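Local structure of fibronectin type III domain-containing protein (6P2K) at residues Ile650-Asp655 against Asn701-Ser706; Val620-Tyr625 against Val629-Phe634; Ser278-Leu283 against Asn307-Lys312; Phe290-Gly295 against Arg347-Thr352; His437-Gly440 against Asn444-Asp447. The protein probably hydrolyses the beta-1,4-linked glucan backbone of xyloglucan, this chain being the zinc-binding, beta-propeller glycoside hydrolase family 74 part of a longer protein. All blocks are in the same frame, centred on the assembly; numbering follows the deposited sequence.

Interaction 1 (Ile650-Asp655 against Asn701-Ser706)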
# COMPACT_ATOMS: atom_id res chain seq x y z
N ILE B 650 25.74 -15.52 47.09
CA ILE B 650 26.27 -15.25 45.75
C ILE B 650 27.54 -16.08 45.58
O ILE B 650 28.51 -15.90 46.32
CB ILE B 650 26.55 -13.76 45.53
CG1 ILE B 650 25.28 -12.93 45.72
CG2 ILE B 650 27.10 -13.54 44.13
CD1 ILE B 650 24.25 -13.12 44.63
N LEU B 651 27.52 -16.99 44.60
CA LEU B 651 28.68 -17.80 44.27
C LEU B 651 29.19 -17.40 42.89
O LEU B 651 28.40 -17.09 42.00
CB LEU B 651 28.34 -19.30 44.28
CG LEU B 651 27.70 -19.86 45.56
CD1 LEU B 651 27.75 -21.38 45.56
CD2 LEU B 651 28.39 -19.32 46.79
N LEU B 652 30.51 -17.39 42.74
CA LEU B 652 31.14 -16.95 41.51
C LEU B 652 32.06 -18.04 40.97
O LEU B 652 32.72 -18.74 41.75
CB LEU B 652 31.94 -15.66 41.72
CG LEU B 652 32.25 -14.83 40.47
CD1 LEU B 652 30.97 -14.33 39.83
CD2 LEU B 652 33.17 -13.67 40.82
N SER B 653 32.09 -18.17 39.65
CA SER B 653 33.00 -19.09 38.97
C SER B 653 33.55 -18.40 37.74
O SER B 653 32.82 -17.71 37.02
CB SER B 653 32.29 -20.39 38.56
OG SER B 653 33.02 -21.05 37.54
N THR B 654 34.85 -18.59 37.49
CA THR B 654 35.49 -18.08 36.29
C THR B 654 35.91 -19.19 35.34
O THR B 654 36.67 -18.93 34.40
CB THR B 654 36.70 -17.21 36.65
OG1 THR B 654 37.61 -17.98 37.45
CG2 THR B 654 36.26 -15.98 37.42
N ASP B 655 35.44 -20.41 35.55
CA ASP B 655 35.74 -21.53 34.66
C ASP B 655 34.47 -22.30 34.32
O ASP B 655 34.42 -23.54 34.37
CB ASP B 655 36.81 -22.45 35.26
CG ASP B 655 36.43 -22.97 36.64
OD1 ASP B 655 35.34 -22.65 37.15
OD2 ASP B 655 37.25 -23.71 37.23
N ASN B 701 32.35 -4.84 35.46
CA ASN B 701 32.93 -5.02 36.79
C ASN B 701 31.90 -4.87 37.90
O ASN B 701 32.25 -4.52 39.03
CB ASN B 701 34.08 -4.03 37.00
CG ASN B 701 33.63 -2.58 36.91
OD1 ASN B 701 32.52 -2.28 36.46
ND2 ASN B 701 34.49 -1.66 37.35
N LYS B 702 30.62 -5.14 37.61
CA LYS B 702 29.55 -4.89 38.56
C LYS B 702 28.68 -6.13 38.74
O LYS B 702 28.35 -6.83 37.78
CB LYS B 702 28.68 -3.71 38.11
CG LYS B 702 29.42 -2.38 38.00
CD LYS B 702 29.83 -1.85 39.37
CE LYS B 702 30.77 -0.66 39.24
NZ LYS B 702 31.06 -0.00 40.54
N ILE B 703 28.30 -6.38 40.00
CA ILE B 703 27.37 -7.43 40.38
C ILE B 703 26.39 -6.84 41.38
O ILE B 703 26.78 -6.07 42.26
CB ILE B 703 28.10 -8.65 40.98
CG1 ILE B 703 29.06 -9.26 39.97
CG2 ILE B 703 27.11 -9.70 41.47
CD1 ILE B 703 30.09 -10.18 40.59
N VAL B 704 25.11 -7.20 41.24
CA VAL B 704 24.06 -6.69 42.12
C VAL B 704 23.21 -7.85 42.60
O VAL B 704 23.06 -8.87 41.92
CB VAL B 704 23.19 -5.62 41.40
CG1 VAL B 704 22.49 -6.22 40.19
CG2 VAL B 704 22.17 -4.99 42.36
N MET B 705 22.66 -7.71 43.81
CA MET B 705 21.73 -8.68 44.37
C MET B 705 20.87 -7.97 45.41
O MET B 705 21.19 -6.86 45.85
CB MET B 705 22.46 -9.88 44.98
CG MET B 705 23.36 -9.55 46.16
SD MET B 705 22.49 -9.56 47.75
CE MET B 705 21.93 -11.26 47.81
N SER B 706 19.78 -8.63 45.81
CA SER B 706 18.85 -8.05 46.77
C SER B 706 18.31 -9.15 47.68
O SER B 706 17.77 -10.14 47.20
CB SER B 706 17.70 -7.33 46.06
OG SER B 706 16.60 -7.13 46.93
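Ile650 and Met705 make the closest approach between 650-655 and 701-706, and they meet through carbon atoms alone. CD1 of Ile650, the end of its longer branch, rests on CB of Met705 at 3.7 Å. One bond further along the methionine, CG lies 3.9 Å from Ile650 CG1, so the outer part of the isoleucine (CG1, CD1) lies across the root of the methionine (CB, CG). Met705 is folded back on itself: CG sits between its backbone N and carbonyl carbon (chi1 63°), and the chain bends twice more before reaching CE. This compact shape leaves CB and CG to face the isoleucine, while the methionine also packs on Phe634 and Phe664.

The second apolar pair is looser and is a meeting of methyl groups, with CD1 of Leu652 4.3 Å from CD1 of Ile703. Branched and flexible aliphatic residues suit this place, because the backbones stay well apart, 8.1 Å between the CA atoms of Ile650 and Met705, and side chains must fill the gap from both sides.

Within 650-655, a side-chain hydrogen bond forms in the turn that follows strand 648-653. There the hydroxyl of Ser653 donates to OD1 of Asp655 over 2.8 Å, meeting that oxygen nearly end-on. The same hydroxyl is bonded to Gly657 N, and OD2 of Asp655 is held by Asn659, so the turn is tied by small polar groups.

Buried aliphatic packing of this kind, between strands of two separate four-stranded antiparallel sheets lying face to face, is characteristic of neighbouring blades in a beta-propeller.

Interaction 2 (Val620-Tyr625 against Val629-Phe634)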
# COMPACT_ATOMS: atom_id res chain seq x y z
N VAL B 620 21.05 -17.44 37.59
CA VAL B 620 22.42 -17.55 37.12
C VAL B 620 22.63 -16.48 36.05
O VAL B 620 21.71 -16.15 35.30
CB VAL B 620 22.73 -18.96 36.56
CG1 VAL B 620 21.88 -19.26 35.33
CG2 VAL B 620 24.22 -19.10 36.26
N GLU B 621 23.84 -15.90 36.02
CA GLU B 621 24.21 -14.91 35.03
C GLU B 621 25.60 -15.23 34.50
O GLU B 621 26.50 -15.58 35.27
CB GLU B 621 24.20 -13.49 35.62
CG GLU B 621 24.45 -12.38 34.59
CD GLU B 621 23.17 -11.73 34.10
OE1 GLU B 621 22.83 -10.64 34.62
OE2 GLU B 621 22.52 -12.29 33.19
N ALA B 622 25.77 -15.10 33.19
CA ALA B 622 27.06 -15.31 32.54
C ALA B 622 27.39 -14.08 31.71
O ALA B 622 26.56 -13.60 30.94
CB ALA B 622 27.03 -16.56 31.65
N TRP B 623 28.61 -13.57 31.88
CA TRP B 623 29.03 -12.38 31.15
C TRP B 623 30.55 -12.36 31.07
O TRP B 623 31.24 -13.11 31.77
CB TRP B 623 28.48 -11.10 31.80
CG TRP B 623 29.22 -10.65 33.02
CD1 TRP B 623 30.18 -9.69 33.08
CD2 TRP B 623 29.04 -11.12 34.36
NE1 TRP B 623 30.62 -9.53 34.37
CE2 TRP B 623 29.93 -10.40 35.18
CE3 TRP B 623 28.21 -12.08 34.95
CZ2 TRP B 623 30.03 -10.61 36.56
CZ3 TRP B 623 28.30 -12.29 36.32
CH2 TRP B 623 29.21 -11.56 37.11
N ALA B 624 31.07 -11.49 30.20
CA ALA B 624 32.50 -11.38 29.94
C ALA B 624 32.98 -9.98 30.29
O ALA B 624 32.28 -8.99 30.04
CB ALA B 624 32.82 -11.68 28.47
N TYR B 625 34.18 -9.90 30.86
CA TYR B 625 34.78 -8.61 31.18
C TYR B 625 36.29 -8.77 31.25
O TYR B 625 36.79 -9.52 32.09
CB TYR B 625 34.24 -8.05 32.50
CG TYR B 625 34.98 -6.83 32.99
CD1 TYR B 625 35.02 -5.67 32.24
CD2 TYR B 625 35.66 -6.85 34.20
CE1 TYR B 625 35.70 -4.55 32.68
CE2 TYR B 625 36.35 -5.74 34.66
CZ TYR B 625 36.37 -4.59 33.89
OH TYR B 625 37.05 -3.48 34.33
N VAL B 629 35.40 -14.84 31.63
CA VAL B 629 33.98 -15.16 31.57
C VAL B 629 33.52 -15.47 32.99
O VAL B 629 34.06 -16.38 33.64
CB VAL B 629 33.71 -16.34 30.62
CG1 VAL B 629 32.25 -16.76 30.72
CG2 VAL B 629 34.06 -15.96 29.20
N TYR B 630 32.55 -14.71 33.47
CA TYR B 630 32.05 -14.85 34.83
C TYR B 630 30.73 -15.60 34.82
O TYR B 630 29.88 -15.38 33.95
CB TYR B 630 31.86 -13.47 35.47
CG TYR B 630 33.16 -12.75 35.74
CD1 TYR B 630 33.89 -13.01 36.89
CD2 TYR B 630 33.66 -11.82 34.84
CE1 TYR B 630 35.09 -12.35 37.14
CE2 TYR B 630 34.85 -11.16 35.08
CZ TYR B 630 35.56 -11.43 36.23
OH TYR B 630 36.75 -10.78 36.48
N LEU B 631 30.56 -16.51 35.78
CA LEU B 631 29.32 -17.25 35.97
C LEU B 631 28.91 -17.08 37.42
O LEU B 631 29.62 -17.53 38.33
CB LEU B 631 29.49 -18.73 35.62
CG LEU B 631 28.23 -19.59 35.56
CD1 LEU B 631 27.35 -19.19 34.38
CD2 LEU B 631 28.60 -21.07 35.47
N MET B 632 27.77 -16.42 37.64
CA MET B 632 27.35 -16.00 38.97
C MET B 632 25.99 -16.59 39.30
O MET B 632 25.05 -16.50 38.50
CB MET B 632 27.30 -14.47 39.05
CG MET B 632 26.99 -13.90 40.42
SD MET B 632 25.23 -13.58 40.67
CE MET B 632 24.99 -12.18 39.58
N SER B 633 25.89 -17.20 40.48
CA SER B 633 24.66 -17.84 40.94
C SER B 633 24.15 -17.16 42.20
O SER B 633 24.92 -16.88 43.12
CB SER B 633 24.91 -19.33 41.22
OG SER B 633 23.89 -19.89 42.04
N PHE B 634 22.84 -16.92 42.23
CA PHE B 634 22.15 -16.44 43.43
C PHE B 634 21.15 -17.53 43.81
O PHE B 634 20.14 -17.72 43.13
CB PHE B 634 21.45 -15.11 43.17
CG PHE B 634 20.60 -14.63 44.32
CD1 PHE B 634 21.11 -14.60 45.61
CD2 PHE B 634 19.30 -14.20 44.11
CE1 PHE B 634 20.33 -14.15 46.67
CE2 PHE B 634 18.52 -13.75 45.15
CZ PHE B 634 19.03 -13.73 46.44
O HOH W 1 38.20 -9.50 34.64
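Trp623 and Tyr630 are joined through both backbone and side chain, in a ladder of four backbone hydrogen bonds of which this pair makes the two nearer the turn. Trp623 N reaches Tyr630 O over 3.0 Å, and the return bond, from Tyr630 N to Trp623 O, is shorter at 2.7 Å. Glu621 and Met632 form the next hydrogen-bonded pair, each N-H pointing at the other's carbonyl oxygen at 2.8 Å. Between these rungs lie non-hydrogen-bonded pairs such as Ala622 with Leu631, where CA-H groups lean on carbonyl oxygens. Strands 618-625 and 628-634 thus form an antiparallel beta hairpin, the first two strands of a four-stranded propeller blade.

Aromatic contacts dominate the face carrying Trp623, Tyr630 and Met632. CG of Trp623, between its backbone N and carbonyl carbon (chi1 78°), lays the indole over toward strand 628-634. CB of Tyr630 stands over its six-membered ring, 3.5 Å from the centroid and almost on the ring normal, a CH-pi contact. The phenol ring is slid aside and barely overlaps the five-membered ring, their planes 22° apart. Met632 comes to the indole edge, its CB 3.6 Å from Trp623 CZ3. NE1 of Trp623 donates to Gly700 O, which ties the indole to the neighbouring blade, and Glu621 bends away to a salt bridge with Lys572.

On the other face the packing is aliphatic: CD1 of Leu631 wedges between Val620 CG2 and Ala622 CB, the short alanine letting it come within 3.8 Å of CB. Near the hairpin's turn, a water donates to Tyr625 O and also bonds the hydroxyl of Tyr630, lying at the edge of the phenol ring.

Interaction 3 (Ser278-Leu283 against Asn307-Lys312)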
# COMPACT_ATOMS: atom_id res chain seq x y z
N SER B 278 -34.31 10.96 55.18
CA SER B 278 -33.97 10.44 53.86
C SER B 278 -32.48 10.16 53.83
O SER B 278 -31.67 11.07 54.03
CB SER B 278 -34.37 11.42 52.76
OG SER B 278 -34.14 10.86 51.48
N HIS B 279 -32.11 8.91 53.57
CA HIS B 279 -30.73 8.46 53.64
C HIS B 279 -30.22 8.09 52.25
O HIS B 279 -30.91 7.40 51.49
CB HIS B 279 -30.59 7.26 54.57
CG HIS B 279 -31.27 7.43 55.89
ND1 HIS B 279 -31.65 6.37 56.67
CD2 HIS B 279 -31.64 8.55 56.56
CE1 HIS B 279 -32.23 6.82 57.77
NE2 HIS B 279 -32.24 8.14 57.73
N LYS B 280 -29.02 8.55 51.93
CA LYS B 280 -28.28 8.07 50.78
C LYS B 280 -27.28 7.03 51.26
O LYS B 280 -26.51 7.29 52.19
CB LYS B 280 -27.55 9.22 50.07
CG LYS B 280 -28.47 10.31 49.55
CD LYS B 280 -29.07 9.95 48.20
CE LYS B 280 -30.07 11.01 47.75
NZ LYS B 280 -30.57 10.75 46.36
N VAL B 281 -27.32 5.84 50.66
CA VAL B 281 -26.48 4.72 51.06
C VAL B 281 -25.60 4.32 49.89
O VAL B 281 -26.10 4.13 48.77
CB VAL B 281 -27.32 3.52 51.55
CG1 VAL B 281 -26.42 2.44 52.12
CG2 VAL B 281 -28.34 3.98 52.59
N LEU B 282 -24.31 4.17 50.15
CA LEU B 282 -23.32 3.82 49.14
C LEU B 282 -22.97 2.35 49.27
O LEU B 282 -22.71 1.86 50.37
CB LEU B 282 -22.07 4.69 49.31
CG LEU B 282 -21.04 4.76 48.19
CD1 LEU B 282 -21.69 5.26 46.91
CD2 LEU B 282 -19.91 5.68 48.62
N LEU B 283 -22.94 1.63 48.14
CA LEU B 283 -22.80 0.18 48.20
C LEU B 283 -21.99 -0.33 47.01
O LEU B 283 -22.45 -0.24 45.86
CB LEU B 283 -24.16 -0.50 48.25
CG LEU B 283 -24.13 -2.02 48.43
CD1 LEU B 283 -23.56 -2.40 49.79
CD2 LEU B 283 -25.53 -2.61 48.24
N ASN B 307 -40.50 4.38 50.88
CA ASN B 307 -40.02 3.91 49.60
C ASN B 307 -38.51 3.87 49.63
O ASN B 307 -37.87 4.48 50.49
CB ASN B 307 -40.51 4.80 48.45
CG ASN B 307 -40.17 6.27 48.66
OD1 ASN B 307 -39.01 6.64 48.83
ND2 ASN B 307 -41.19 7.11 48.66
N PHE B 308 -37.93 3.13 48.68
CA PHE B 308 -36.49 3.13 48.49
C PHE B 308 -36.19 2.71 47.06
O PHE B 308 -36.97 1.99 46.43
CB PHE B 308 -35.78 2.21 49.49
CG PHE B 308 -35.89 0.74 49.16
CD1 PHE B 308 -36.95 -0.01 49.65
CD2 PHE B 308 -34.94 0.11 48.38
CE1 PHE B 308 -37.05 -1.36 49.35
CE2 PHE B 308 -35.04 -1.23 48.08
CZ PHE B 308 -36.09 -1.97 48.57
N TYR B 309 -35.04 3.16 46.56
CA TYR B 309 -34.58 2.75 45.24
C TYR B 309 -33.06 2.78 45.20
O TYR B 309 -32.42 3.53 45.95
CB TYR B 309 -35.16 3.65 44.13
CG TYR B 309 -34.86 5.13 44.27
CD1 TYR B 309 -35.60 5.93 45.12
CD2 TYR B 309 -33.85 5.72 43.52
CE1 TYR B 309 -35.34 7.29 45.24
CE2 TYR B 309 -33.58 7.07 43.63
CZ TYR B 309 -34.32 7.85 44.49
OH TYR B 309 -34.06 9.20 44.60
N TRP B 310 -32.50 1.95 44.34
CA TRP B 310 -31.06 1.88 44.10
C TRP B 310 -30.75 2.41 42.71
O TRP B 310 -31.48 2.14 41.76
CB TRP B 310 -30.53 0.45 44.24
CG TRP B 310 -30.58 -0.09 45.63
CD1 TRP B 310 -31.54 -0.90 46.16
CD2 TRP B 310 -29.63 0.13 46.68
NE1 TRP B 310 -31.25 -1.20 47.47
CE2 TRP B 310 -30.07 -0.57 47.81
CE3 TRP B 310 -28.44 0.86 46.76
CZ2 TRP B 310 -29.37 -0.58 49.01
CZ3 TRP B 310 -27.74 0.86 47.96
CH2 TRP B 310 -28.21 0.15 49.07
N GLU B 311 -29.67 3.17 42.60
CA GLU B 311 -29.25 3.76 41.34
C GLU B 311 -27.76 3.53 41.16
O GLU B 311 -26.98 3.68 42.11
CB GLU B 311 -29.56 5.26 41.31
CG GLU B 311 -28.90 6.02 40.17
CD GLU B 311 -29.14 7.52 40.28
OE1 GLU B 311 -28.85 8.24 39.30
OE2 GLU B 311 -29.60 7.97 41.35
N LYS B 312 -27.36 3.16 39.95
CA LYS B 312 -25.95 3.01 39.63
C LYS B 312 -25.37 4.38 39.34
O LYS B 312 -25.74 5.02 38.35
CB LYS B 312 -25.76 2.07 38.44
CG LYS B 312 -25.69 0.60 38.82
CD LYS B 312 -24.97 -0.22 37.77
CE LYS B 312 -25.25 -1.70 37.95
NZ LYS B 312 -24.51 -2.54 36.96
O HOH W 2 -28.82 9.05 44.23
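Trp310 reaches across to 278-283 with the far corner of its indole. CZ3 lies 3.8 Å from Leu283 CB, and the neighbouring CH2 is 3.9 Å from Leu283 CD2. Both leucine atoms lie on one side of the indole plane, and the carbonyl oxygen of Val281 approaches CZ3 from the other side, at 3.7 Å. A large flat side chain suits the site because it spans much of the 9.1 Å between the strand axes. These are the second and fourth strands of one propeller blade, with 292-300 running between them, and they point the same general way, 41° apart, as expected of next-but-one strands in a twisted antiparallel sheet.

Further out, the indole is held in position by NE1, which donates to Val255 O, and by an edge-to-face meeting with Phe297 of the intervening strand 292-300. With CG turned anti to its carbonyl carbon (chi1 -68°), Trp310 leans over that strand.

On the opposite face Lys280 extends its ammonium group to Thr296 and to a water 3.2 Å from NZ. Glu311 OE2 lies near the same water, 5.8 Å from NZ, so the opposite charges probably attract without touching. Tyr309 beside them meets the ring of Tyr236 of a second subunit.

Interaction 4 (Phe290-Gly295 against Arg347-Thr352)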
# COMPACT_ATOMS: atom_id res chain seq x y z
N PHE B 290 -19.70 -4.43 38.82
CA PHE B 290 -20.96 -3.86 38.37
C PHE B 290 -20.99 -2.35 38.50
O PHE B 290 -22.06 -1.75 38.29
CB PHE B 290 -22.14 -4.46 39.16
CG PHE B 290 -21.99 -4.36 40.65
CD1 PHE B 290 -22.28 -3.18 41.32
CD2 PHE B 290 -21.56 -5.45 41.39
CE1 PHE B 290 -22.13 -3.08 42.69
CE2 PHE B 290 -21.42 -5.36 42.75
CZ PHE B 290 -21.70 -4.18 43.41
N GLY B 291 -19.88 -1.71 38.84
CA GLY B 291 -19.90 -0.29 39.15
C GLY B 291 -20.18 -0.04 40.62
O GLY B 291 -19.68 -0.76 41.49
N LEU B 292 -21.01 0.96 40.91
CA LEU B 292 -21.25 1.38 42.29
C LEU B 292 -22.68 1.88 42.42
O LEU B 292 -23.17 2.63 41.57
CB LEU B 292 -20.25 2.46 42.71
CG LEU B 292 -20.32 3.05 44.11
CD1 LEU B 292 -20.16 1.97 45.17
CD2 LEU B 292 -19.25 4.12 44.27
N TYR B 293 -23.35 1.47 43.50
CA TYR B 293 -24.74 1.82 43.75
C TYR B 293 -24.84 2.93 44.79
O TYR B 293 -24.09 2.96 45.77
CB TYR B 293 -25.54 0.62 44.26
CG TYR B 293 -25.94 -0.39 43.21
CD1 TYR B 293 -27.00 -0.14 42.34
CD2 TYR B 293 -25.30 -1.62 43.13
CE1 TYR B 293 -27.39 -1.08 41.40
CE2 TYR B 293 -25.68 -2.56 42.19
CZ TYR B 293 -26.72 -2.29 41.34
OH TYR B 293 -27.09 -3.23 40.41
N GLU B 294 -25.79 3.84 44.59
CA GLU B 294 -26.27 4.73 45.63
C GLU B 294 -27.77 4.50 45.81
O GLU B 294 -28.53 4.54 44.83
CB GLU B 294 -25.99 6.20 45.31
CG GLU B 294 -26.51 7.15 46.39
CD GLU B 294 -26.01 8.57 46.22
OE1 GLU B 294 -26.18 9.14 45.12
OE2 GLU B 294 -25.45 9.13 47.19
N GLY B 295 -28.18 4.23 47.04
CA GLY B 295 -29.57 3.99 47.36
C GLY B 295 -30.17 5.14 48.14
O GLY B 295 -29.49 5.77 48.95
N ARG B 347 -18.99 17.69 48.34
CA ARG B 347 -19.58 16.35 48.32
C ARG B 347 -19.00 15.55 47.17
O ARG B 347 -19.03 15.99 46.01
CB ARG B 347 -21.10 16.42 48.21
CG ARG B 347 -21.76 15.06 48.44
CD ARG B 347 -23.27 15.11 48.33
NE ARG B 347 -23.88 13.85 48.74
CZ ARG B 347 -24.24 12.88 47.90
NH1 ARG B 347 -24.06 13.03 46.59
NH2 ARG B 347 -24.78 11.76 48.37
N GLY B 348 -18.48 14.37 47.48
CA GLY B 348 -17.90 13.51 46.47
C GLY B 348 -17.80 12.08 46.97
O GLY B 348 -18.19 11.77 48.10
N VAL B 349 -17.28 11.22 46.10
CA VAL B 349 -17.13 9.80 46.40
C VAL B 349 -15.73 9.36 45.97
O VAL B 349 -15.30 9.66 44.85
CB VAL B 349 -18.20 8.94 45.68
CG1 VAL B 349 -17.89 7.46 45.86
CG2 VAL B 349 -19.59 9.26 46.21
N TRP B 350 -15.04 8.66 46.86
CA TRP B 350 -13.77 8.01 46.56
C TRP B 350 -14.01 6.52 46.38
O TRP B 350 -14.63 5.89 47.25
CB TRP B 350 -12.75 8.25 47.67
CG TRP B 350 -11.91 9.47 47.48
CD1 TRP B 350 -12.03 10.67 48.13
CD2 TRP B 350 -10.80 9.62 46.57
NE1 TRP B 350 -11.07 11.55 47.68
CE2 TRP B 350 -10.31 10.93 46.72
CE3 TRP B 350 -10.19 8.77 45.64
CZ2 TRP B 350 -9.23 11.40 45.99
CZ3 TRP B 350 -9.12 9.24 44.91
CH2 TRP B 350 -8.65 10.55 45.09
N SER B 351 -13.53 5.95 45.28
CA SER B 351 -13.73 4.53 45.01
C SER B 351 -12.64 4.04 44.05
O SER B 351 -11.59 4.68 43.92
CB SER B 351 -15.15 4.28 44.47
OG SER B 351 -15.39 2.89 44.29
N THR B 352 -12.89 2.92 43.38
CA THR B 352 -11.86 2.25 42.58
C THR B 352 -12.52 1.33 41.56
O THR B 352 -13.68 0.93 41.72
CB THR B 352 -10.92 1.43 43.47
OG1 THR B 352 -9.95 0.75 42.66
CG2 THR B 352 -11.71 0.40 44.27
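Glu294 and Arg347 form a salt bridge between two neighbouring blades of the propeller, the sheets holding strands 292-300 and 348-351. From CB, which points toward the other blade, the glutamate runs out nearly straight, with CG anti to the backbone N (chi1 179°) and the next bond extended too. On the way it packs against Ile313 and Lys280 of its own sheet. This full reach brings CD to 4.0 Å from Arg347 NH2 and delivers the carboxylate to the guanidinium edge. There OE2 accepts a hydrogen bond from NH2 over 3.0 Å, through the lone pair on the side of OE1. The donor group and carboxylate are nearly coplanar, 23° apart, which favours that bond. OE2 also bonds Tyr338 OH, and OE1 bonds Tyr369 OH, so both oxygens of this buried acid are satisfied. Arg347 comes from the opposite direction, extended to NE and turned there (chi4 -96°) to present NH2; NE has a second acid in Asp271, and the paired charges probably stabilise one another.

Alongside, the contact turns apolar, which suits a branched leucine. CD2 of Leu292 touches Val349 CG1 at 3.9 Å and lies 4.1 Å from OG of Ser351, whose hydroxyl is bonded to Phe335 O.

Interaction 5 (His437-Gly440 against Asn444-Asp447)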
# COMPACT_ATOMS: atom_id res chain seq x y z
N HIS B 437 -2.28 -6.15 25.03
CA HIS B 437 -2.42 -7.49 25.59
C HIS B 437 -3.85 -8.01 25.49
O HIS B 437 -4.06 -9.22 25.64
CB HIS B 437 -1.93 -7.51 27.05
CG HIS B 437 -3.02 -7.36 28.07
ND1 HIS B 437 -3.43 -6.12 28.53
CD2 HIS B 437 -3.74 -8.28 28.76
CE1 HIS B 437 -4.38 -6.29 29.44
NE2 HIS B 437 -4.58 -7.59 29.60
N ARG B 438 -4.81 -7.14 25.20
CA ARG B 438 -6.20 -7.54 25.03
C ARG B 438 -6.43 -7.87 23.56
O ARG B 438 -6.67 -6.97 22.74
CB ARG B 438 -7.13 -6.44 25.53
CG ARG B 438 -6.61 -5.74 26.78
CD ARG B 438 -7.66 -4.87 27.45
NE ARG B 438 -8.50 -5.64 28.37
CZ ARG B 438 -8.33 -5.67 29.69
NH1 ARG B 438 -7.35 -4.98 30.26
NH2 ARG B 438 -9.15 -6.40 30.43
N ARG B 439 -6.35 -9.15 23.22
CA ARG B 439 -6.33 -9.59 21.83
C ARG B 439 -7.73 -9.76 21.23
O ARG B 439 -7.84 -9.93 20.02
CB ARG B 439 -5.57 -10.91 21.70
CG ARG B 439 -4.20 -10.93 22.38
CD ARG B 439 -3.28 -9.81 21.87
NE ARG B 439 -2.84 -10.02 20.49
CZ ARG B 439 -2.02 -9.19 19.84
NH1 ARG B 439 -1.56 -8.10 20.44
NH2 ARG B 439 -1.66 -9.46 18.59
N GLY B 440 -8.78 -9.71 22.05
CA GLY B 440 -10.13 -9.87 21.55
C GLY B 440 -10.65 -11.28 21.78
O GLY B 440 -9.90 -12.24 21.95
N ASN B 444 -6.79 -12.63 26.61
CA ASN B 444 -5.99 -11.54 27.15
C ASN B 444 -4.66 -12.08 27.65
O ASN B 444 -4.62 -13.05 28.41
CB ASN B 444 -6.73 -10.83 28.28
CG ASN B 444 -8.06 -10.24 27.83
OD1 ASN B 444 -8.11 -9.42 26.91
ND2 ASN B 444 -9.13 -10.65 28.49
N LEU B 445 -3.57 -11.45 27.22
CA LEU B 445 -2.22 -11.87 27.60
C LEU B 445 -1.82 -11.15 28.89
O LEU B 445 -0.98 -10.25 28.91
CB LEU B 445 -1.24 -11.59 26.47
CG LEU B 445 -1.55 -12.23 25.12
CD1 LEU B 445 -0.61 -11.70 24.05
CD2 LEU B 445 -1.45 -13.74 25.22
N SER B 446 -2.43 -11.58 29.99
CA SER B 446 -2.33 -10.87 31.26
C SER B 446 -1.13 -11.29 32.12
O SER B 446 -0.93 -10.70 33.18
CB SER B 446 -3.62 -11.06 32.06
OG SER B 446 -4.14 -12.37 31.91
N ASP B 447 -0.34 -12.27 31.68
CA ASP B 447 0.81 -12.75 32.45
C ASP B 447 2.01 -12.88 31.54
O ASP B 447 1.97 -13.62 30.55
CB ASP B 447 0.49 -14.09 33.12
CG ASP B 447 1.50 -14.47 34.19
OD1 ASP B 447 2.50 -15.13 33.85
OD2 ASP B 447 1.28 -14.10 35.37
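A reversal of the loop before strand 447-456 brings His437 and Arg438 back against Asn444 and Leu445, with an inverse gamma turn centred on Leu445. One backbone hydrogen bond closes it: Leu445 N donates to His437 O over 2.8 Å, almost straight at 173°, though tilted out of the carbonyl plane. The gamma turn contributes a weak bond of its own, from Ser446 N to Asn444 O. The CA of Asn444 leans on His437 O as well, so that one carbonyl takes both an N-H and a C-H.

The histidine ring lies between Leu445 O and Asn444 CB, which approach from opposite sides of its plane. Its CD2 is 3.4 Å from Leu445 O. CG of Arg438 covers one face of the imidazole, 3.5 Å above the plane, and ND1 is bonded to Asn434 O; together these hold the ring's rotation.

Asn444 turns its amide oxygen to the Arg438 backbone, OD1 standing 3.3 Å from CA, with amide and guanidinium planes steeply inclined. A bound glycerol, probably from crystallisation, lies about 3 Å from the asparagine side chain.

Apolar contact comes from Arg439, whose chain, bent at chi2 (-57°) and chi3 (-70°), lays CD 3.9 Å from Leu445 CD1. Arginine suits this place since its methylenes pack on the leucine while the guanidinium reaches Gln436 O, and Trp480 touches both side chains.

Beyond the turn, Ser446 and Asp447 both face Thr467 as a classic beta bulge, the irregularity with which this loop passes into the first strand of its four-stranded blade.

In the fold
Interaction 2 lies within one blade, and interaction 1 joins strand 648-653 of that blade to the next: the probable hydrogen bonds Ser653 O to Leu631 N (2.8 Å) and Leu651 O to Ser633 N (2.9 Å) link them, and Phe634 packs on both Ile650 and Met705. Likewise interaction 3 lies within one blade and interaction 4 ties it to its neighbour, 290-295 running between the strands of interaction 3; Val281 O and Gly295 N are 2.7 Å apart. Interactions 1 and 3, on opposite sides of the chain's centre, have centres about 62 Å apart. Interaction 5 stands closer to the middle. The zinc ion of the Asp405 and Asp513 site lies about 8 Å from the Glu621 side chain; the other contacts lie away from the zinc sites.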